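Local coordinates for protein porphyranase B (Zobellia galactanivorans, PDB 3JUU) that cleaves the sulfated red-algal polysaccharide porphyran at the linkages between beta-D-galactose and alpha-L-galactose-6-sulfate, as a glycoside hydrolase of family 16, at residues P12-P20 / F216-S224; A116-T124 / N248-M256. All coordinates share one frame; numbering follows the deposited sequence.

Interaction 1 of 2, residues P12-P20 / F216-S224; sequences PHFKPGEDP and FFLDGKMQS. With SO4 (sulfate ion), chain D.
Phe14 presents the CD1-CE1 edge of its ring to one face of Phe217, an edge-to-face pair with centroids 5.2 Å apart and planes at 62°. The opposite face of the Phe217 ring, toward its rim, lies against the CA of Met222, while at its edge, near the plane, comes the carbonyl O of Glu18. One face of Phe14 is lined by Asp19 CA and Pro20 CD, so the loop folds back over its own aromatic; Tyr109 meets both rings from outside the two segments. A flat ring suits the place of Phe14 because it can be packed from two directions, its edge against Phe217 and its face under the loop.

Polar bonds flank the rings. Lys15 N donates to Gly220 O at 2.8 Å, nearly straight at 170°. Gly220, third residue of the type I' turn Leu218-Lys221, has positive phi, and its bare CA lets the other chain come close, making a CA-H...O contact with His13 O. Lys15, bent at chi2 and chi4, curls its amine back over the turn, where NZ gives a hydrogen bond to Asp219 O at 3.0 Å from above the carbonyl plane. Glu18, folded at chi2 (-77°), brings OE1 within 2.9 Å of Met222 N, which meets it from above the carboxylate plane. A water lies within hydrogen-bonding distance of Glu18 OE2 and of Met222 O, and probably links the two. Farther out, His13 NE2 lies beside O3 of a sulfate ion, at a distance too short to be taken at face value; the ion, probably from the crystallisation liquor, is also held by Arg271 and Trp269.

The whole is an N-terminal segment laid across the 213-218/221-226 beta-hairpin, with a classic bulge at Gln223 and Ser224 opposite Phe216, on the outside of the GH16 jelly-roll sandwich.

Interaction 2 of 2, residues A116-T124 / N248-M256; sequences ANKTFMSST and NPVPKDGGM
Phe120 and Thr119 sit in a bend leading into strand 122-128 of the GH16 jelly roll, and the long loop 248-256 wraps around them. The nearest CA atoms, those of Thr119 and Gly255, are 6.3 Å apart, and two waters lie between the backbones. One accepts from Phe120 N and donates to Gly255 O; the other sits within hydrogen-bonding distance of Phe120 O and Asn248 O and probably links them. The bend is shaped by an Asx turn from Asn117 and an ST turn from Thr119, whose OG1 accepts from Met121 N at 3.0 Å and itself donates to Asn117 OD1. Across from it, a type I turn runs from Pro251 to Gly254, and Asp253 OD1 accepts from Gly255 N, making an Asx turn.

Phe120 fills the hollow of the loop. Its CG lies between the backbone N and the carbonyl carbon (chi1 77°), which swings the ring out toward 248-256. Two CH-pi contacts cover one face: Pro251 CD stands 3.8 Å from the ring centroid, 23° off the ring normal, and Val250 CA 4.1 Å. Over the centre of the opposite face lies CG of Met121, and Asn248 O comes up in plane at the edge. Gly255, at positive phi, brings its bare CA beside Phe120 CD2.

Met121 has its side chain about 6 Å from that of Glu243, which probably binds substrate, so Met121 lies beside the likely binding site. The flexible Met256, bent at chi2 and chi3, sends one methyl among three neighbours: CE lies 3.6 Å from Phe120 CE2 and also touches Thr119 CB and Met121 SD.

In the fold
Interaction 1 sets irregular chain against a hairpin; interaction 2 sets a loop against the bend that leads into strand 122-128. Both belong to the same jelly-roll framework, but at distant places: their centres are 30 Å apart and their nearest atoms about 11 Å. Interaction 1 is a surface contact away from the annotated sites, made through direct bonds to backbone groups and an aromatic pair. Interaction 2 is partly buried and lies near the probable substrate site; there apolar packing around a single ring dominates, and waters do the bridging between backbones. The segments alternate along the chain, and in each contact a glycine at positive phi allows close approach.

Interaction 1 of 2, residues P12-P20 / F216-S224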
# COMPACT_ATOMS: atom_id res chain seq x y z
N PRO A 12 8.82 -4.53 15.83
CA PRO A 12 8.54 -3.44 14.90
C PRO A 12 9.41 -2.24 15.11
O PRO A 12 10.07 -2.08 16.18
CB PRO A 12 7.06 -3.08 15.19
CG PRO A 12 6.48 -4.33 15.80
CD PRO A 12 7.63 -4.86 16.62
N HIS A 13 9.48 -1.38 14.10
CA HIS A 13 10.27 -0.16 14.24
C HIS A 13 9.52 0.88 15.06
O HIS A 13 8.54 1.49 14.57
CB HIS A 13 10.63 0.39 12.86
CG HIS A 13 11.92 -0.16 12.32
ND1 HIS A 13 12.97 0.65 11.95
CD2 HIS A 13 12.31 -1.44 12.10
CE1 HIS A 13 13.96 -0.12 11.51
NE2 HIS A 13 13.58 -1.38 11.59
N PHE A 14 9.96 1.09 16.32
CA PHE A 14 9.35 2.15 17.10
C PHE A 14 10.50 2.92 17.70
O PHE A 14 11.43 2.26 18.23
CB PHE A 14 8.47 1.61 18.26
CG PHE A 14 7.26 0.87 17.83
CD1 PHE A 14 6.28 1.52 17.06
CD2 PHE A 14 7.06 -0.48 18.19
CE1 PHE A 14 5.12 0.84 16.70
CE2 PHE A 14 5.89 -1.17 17.86
CZ PHE A 14 4.93 -0.54 17.06
N LYS A 15 10.45 4.25 17.67
CA LYS A 15 11.44 5.09 18.35
C LYS A 15 11.22 4.93 19.88
O LYS A 15 10.22 4.35 20.32
CB LYS A 15 11.24 6.58 18.00
CG LYS A 15 11.54 6.96 16.53
CD LYS A 15 13.04 6.93 16.32
CE LYS A 15 13.48 7.71 15.07
NZ LYS A 15 13.31 6.90 13.81
N PRO A 16 12.17 5.44 20.68
CA PRO A 16 12.00 5.26 22.12
C PRO A 16 10.76 6.00 22.61
O PRO A 16 10.51 7.15 22.20
CB PRO A 16 13.28 5.90 22.71
CG PRO A 16 14.39 5.78 21.58
CD PRO A 16 13.48 6.03 20.31
N GLY A 17 9.96 5.33 23.43
CA GLY A 17 8.79 5.99 23.88
C GLY A 17 7.59 5.93 22.98
O GLY A 17 6.66 6.71 23.21
N GLU A 18 7.59 5.10 21.93
CA GLU A 18 6.47 5.02 20.97
C GLU A 18 5.86 3.67 20.80
O GLU A 18 4.84 3.54 20.10
CB GLU A 18 6.98 5.40 19.55
CG GLU A 18 7.54 6.80 19.45
CD GLU A 18 6.44 7.88 19.39
OE1 GLU A 18 5.26 7.60 19.10
OE2 GLU A 18 6.75 9.01 19.65
N ASP A 19 6.46 2.62 21.39
CA ASP A 19 5.91 1.30 21.31
C ASP A 19 4.60 1.26 22.11
O ASP A 19 4.62 1.53 23.30
CB ASP A 19 6.94 0.28 21.79
CG ASP A 19 6.49 -1.17 21.63
OD1 ASP A 19 7.35 -2.05 21.79
OD2 ASP A 19 5.33 -1.50 21.35
N PRO A 20 3.46 0.93 21.45
CA PRO A 20 2.18 1.05 22.11
C PRO A 20 1.82 -0.20 22.88
O PRO A 20 0.74 -0.23 23.48
CB PRO A 20 1.22 1.29 20.94
CG PRO A 20 1.82 0.47 19.86
CD PRO A 20 3.30 0.63 20.01
N PHE A 216 -1.70 5.20 13.06
CA PHE A 216 -0.65 5.25 11.99
C PHE A 216 0.67 5.72 12.55
O PHE A 216 0.70 6.63 13.40
CB PHE A 216 -1.10 6.22 10.86
CG PHE A 216 -2.27 5.68 10.07
CD1 PHE A 216 -2.06 4.64 9.15
CD2 PHE A 216 -3.54 6.23 10.24
CE1 PHE A 216 -3.16 4.07 8.48
CE2 PHE A 216 -4.65 5.74 9.50
CZ PHE A 216 -4.42 4.67 8.61
N PHE A 217 1.79 5.15 12.06
CA PHE A 217 3.15 5.53 12.51
C PHE A 217 3.99 5.85 11.31
O PHE A 217 3.88 5.21 10.22
CB PHE A 217 3.82 4.30 13.15
CG PHE A 217 3.30 4.02 14.53
CD1 PHE A 217 4.06 4.39 15.62
CD2 PHE A 217 1.99 3.43 14.71
CE1 PHE A 217 3.59 4.19 16.92
CE2 PHE A 217 1.53 3.17 16.03
CZ PHE A 217 2.35 3.60 17.11
N LEU A 218 4.88 6.80 11.51
CA LEU A 218 5.88 7.22 10.49
C LEU A 218 7.25 7.25 11.12
O LEU A 218 7.43 7.92 12.16
CB LEU A 218 5.54 8.63 9.90
CG LEU A 218 6.56 9.22 8.94
CD1 LEU A 218 6.78 8.22 7.69
CD2 LEU A 218 6.18 10.70 8.56
N ASP A 219 8.19 6.46 10.55
CA ASP A 219 9.60 6.42 11.03
C ASP A 219 9.62 6.15 12.54
O ASP A 219 10.35 6.81 13.29
CB ASP A 219 10.30 7.72 10.68
CG ASP A 219 10.33 7.92 9.17
OD1 ASP A 219 10.47 6.86 8.49
OD2 ASP A 219 10.24 9.09 8.73
N GLY A 220 8.73 5.25 12.95
CA GLY A 220 8.73 4.76 14.32
C GLY A 220 8.06 5.66 15.30
O GLY A 220 8.20 5.49 16.53
N LYS A 221 7.30 6.62 14.80
CA LYS A 221 6.58 7.57 15.69
C LYS A 221 5.09 7.62 15.38
O LYS A 221 4.69 7.77 14.21
CB LYS A 221 7.15 8.98 15.52
CG LYS A 221 8.58 9.16 16.06
CD LYS A 221 9.24 10.49 15.59
CE LYS A 221 9.87 10.27 14.19
NZ LYS A 221 9.90 11.41 13.18
N MET A 222 4.26 7.59 16.43
CA MET A 222 2.81 7.65 16.21
C MET A 222 2.43 9.00 15.61
O MET A 222 2.87 10.06 16.14
CB MET A 222 2.08 7.51 17.55
CG MET A 222 0.58 7.56 17.33
SD MET A 222 -0.31 7.48 18.91
CE MET A 222 -2.02 7.96 18.42
N GLN A 223 1.60 9.01 14.57
CA GLN A 223 1.19 10.22 13.91
C GLN A 223 -0.28 10.56 14.24
O GLN A 223 -0.61 11.72 14.38
CB GLN A 223 1.24 10.11 12.37
CG GLN A 223 2.65 9.86 11.89
CD GLN A 223 3.66 10.94 12.23
OE1 GLN A 223 3.61 12.06 11.69
NE2 GLN A 223 4.68 10.60 13.08
N SER A 224 -1.11 9.54 14.30
CA SER A 224 -2.55 9.78 14.34
C SER A 224 -3.30 8.53 14.73
O SER A 224 -2.80 7.38 14.64
CB SER A 224 -3.03 10.25 12.95
OG SER A 224 -2.89 9.17 12.04
S SO4 D . 16.18 -2.99 9.63
O1 SO4 D . 17.31 -2.67 10.51
O2 SO4 D . 16.43 -4.27 8.96
O3 SO4 D . 14.98 -3.06 10.47
O4 SO4 D . 16.05 -1.90 8.64
O HOH W 1 4.52 10.57 18.31

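Interaction 2 of 2, residues A116-T124 / N248-M256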
# COMPACT_ATOMS: atom_id res chain seq x y z
N ALA A 116 9.66 5.97 -2.46
CA ALA A 116 8.74 6.05 -3.58
C ALA A 116 9.51 6.22 -4.91
O ALA A 116 10.70 6.70 -4.92
CB ALA A 116 7.73 7.25 -3.40
N ASN A 117 8.84 5.85 -6.00
CA ASN A 117 9.35 6.24 -7.34
C ASN A 117 9.14 7.71 -7.54
O ASN A 117 8.26 8.29 -6.95
CB ASN A 117 8.79 5.36 -8.47
CG ASN A 117 7.32 5.62 -8.76
OD1 ASN A 117 6.96 6.71 -9.23
ND2 ASN A 117 6.49 4.62 -8.54
N LYS A 118 9.94 8.31 -8.42
CA LYS A 118 9.89 9.74 -8.76
C LYS A 118 9.08 10.02 -10.07
O LYS A 118 9.44 10.90 -10.89
CB LYS A 118 11.35 10.18 -8.94
CG LYS A 118 11.49 11.69 -8.95
CD LYS A 118 13.06 12.01 -8.97
CE LYS A 118 13.21 13.52 -8.99
NZ LYS A 118 14.63 13.94 -9.09
N THR A 119 8.00 9.29 -10.27
CA THR A 119 7.16 9.42 -11.48
C THR A 119 5.71 9.80 -11.11
O THR A 119 5.34 9.91 -9.92
CB THR A 119 7.04 8.11 -12.33
OG1 THR A 119 6.07 7.22 -11.75
CG2 THR A 119 8.40 7.38 -12.41
N PHE A 120 4.92 10.06 -12.12
CA PHE A 120 3.49 10.38 -11.86
C PHE A 120 2.66 9.20 -11.35
O PHE A 120 1.46 9.43 -10.96
CB PHE A 120 2.87 10.93 -13.18
CG PHE A 120 2.54 9.86 -14.22
CD1 PHE A 120 1.20 9.48 -14.44
CD2 PHE A 120 3.54 9.28 -15.01
CE1 PHE A 120 0.84 8.50 -15.37
CE2 PHE A 120 3.22 8.33 -15.99
CZ PHE A 120 1.86 7.89 -16.17
N MET A 121 3.22 7.98 -11.37
CA MET A 121 2.54 6.75 -10.89
C MET A 121 2.78 6.58 -9.38
O MET A 121 3.61 7.22 -8.82
CB MET A 121 3.04 5.51 -11.69
CG MET A 121 2.57 5.68 -13.13
SD MET A 121 3.09 4.34 -14.25
CE MET A 121 2.28 2.82 -13.56
N SER A 122 1.90 5.82 -8.75
CA SER A 122 1.86 5.74 -7.30
C SER A 122 2.97 4.89 -6.69
O SER A 122 3.69 4.09 -7.39
CB SER A 122 0.48 5.17 -6.92
OG SER A 122 0.47 3.74 -7.12
N SER A 123 3.14 5.05 -5.37
CA SER A 123 3.89 4.09 -4.55
C SER A 123 3.08 3.86 -3.27
O SER A 123 2.79 4.85 -2.61
CB SER A 123 5.21 4.72 -4.14
OG SER A 123 6.03 4.94 -5.28
N THR A 124 2.62 2.62 -3.01
CA THR A 124 1.58 2.44 -2.01
C THR A 124 1.85 1.24 -1.13
O THR A 124 2.60 0.27 -1.52
CB THR A 124 0.19 2.25 -2.68
OG1 THR A 124 0.14 0.99 -3.38
CG2 THR A 124 -0.14 3.43 -3.69
N ASN A 248 -4.01 12.03 -11.41
CA ASN A 248 -2.63 12.41 -11.68
C ASN A 248 -2.25 11.88 -13.10
O ASN A 248 -1.64 10.78 -13.23
CB ASN A 248 -1.69 11.84 -10.59
CG ASN A 248 -0.42 12.69 -10.42
OD1 ASN A 248 0.69 12.14 -10.46
ND2 ASN A 248 -0.58 14.05 -10.32
N PRO A 249 -2.62 12.63 -14.13
CA PRO A 249 -2.52 12.13 -15.48
C PRO A 249 -1.10 12.05 -16.06
O PRO A 249 -0.12 12.47 -15.43
CB PRO A 249 -3.37 13.16 -16.32
CG PRO A 249 -3.39 14.41 -15.46
CD PRO A 249 -3.30 13.95 -14.06
N VAL A 250 -1.03 11.54 -17.29
CA VAL A 250 0.28 11.26 -17.88
C VAL A 250 0.90 12.62 -18.31
O VAL A 250 0.21 13.46 -18.89
CB VAL A 250 0.05 10.44 -19.19
CG1 VAL A 250 1.45 10.14 -19.87
CG2 VAL A 250 -0.67 9.09 -18.89
N PRO A 251 2.20 12.87 -18.00
CA PRO A 251 2.85 14.14 -18.41
C PRO A 251 3.15 14.16 -19.93
O PRO A 251 3.15 13.12 -20.57
CB PRO A 251 4.22 14.13 -17.69
CG PRO A 251 4.20 12.93 -16.76
CD PRO A 251 3.10 12.00 -17.20
N LYS A 252 3.50 15.31 -20.46
CA LYS A 252 3.56 15.48 -21.92
C LYS A 252 4.69 14.66 -22.57
O LYS A 252 4.70 14.45 -23.80
CB LYS A 252 3.75 17.00 -22.23
CG LYS A 252 2.42 17.77 -22.09
CD LYS A 252 2.63 19.28 -22.26
CE LYS A 252 1.33 20.04 -21.93
NZ LYS A 252 1.14 21.28 -22.83
N ASP A 253 5.71 14.31 -21.79
CA ASP A 253 6.82 13.52 -22.31
C ASP A 253 6.58 12.00 -22.13
O ASP A 253 7.44 11.19 -22.42
CB ASP A 253 8.19 13.95 -21.72
CG ASP A 253 8.31 13.61 -20.20
OD1 ASP A 253 7.31 13.20 -19.54
OD2 ASP A 253 9.39 13.77 -19.64
N GLY A 254 5.41 11.63 -21.58
CA GLY A 254 5.08 10.25 -21.22
C GLY A 254 5.43 9.85 -19.77
O GLY A 254 4.98 8.80 -19.31
N GLY A 255 6.28 10.61 -19.10
CA GLY A 255 6.51 10.45 -17.66
C GLY A 255 7.51 9.35 -17.34
O GLY A 255 7.82 9.13 -16.14
N MET A 256 8.09 8.69 -18.36
CA MET A 256 8.98 7.55 -18.11
C MET A 256 10.45 7.73 -18.56
O MET A 256 11.17 6.73 -18.79
CB MET A 256 8.39 6.30 -18.80
CG MET A 256 7.00 5.87 -18.21
SD MET A 256 7.29 5.20 -16.52
CE MET A 256 6.10 6.26 -15.53
O HOH W 2 -0.99 8.55 -11.76
O HOH W 3 6.44 10.81 -14.37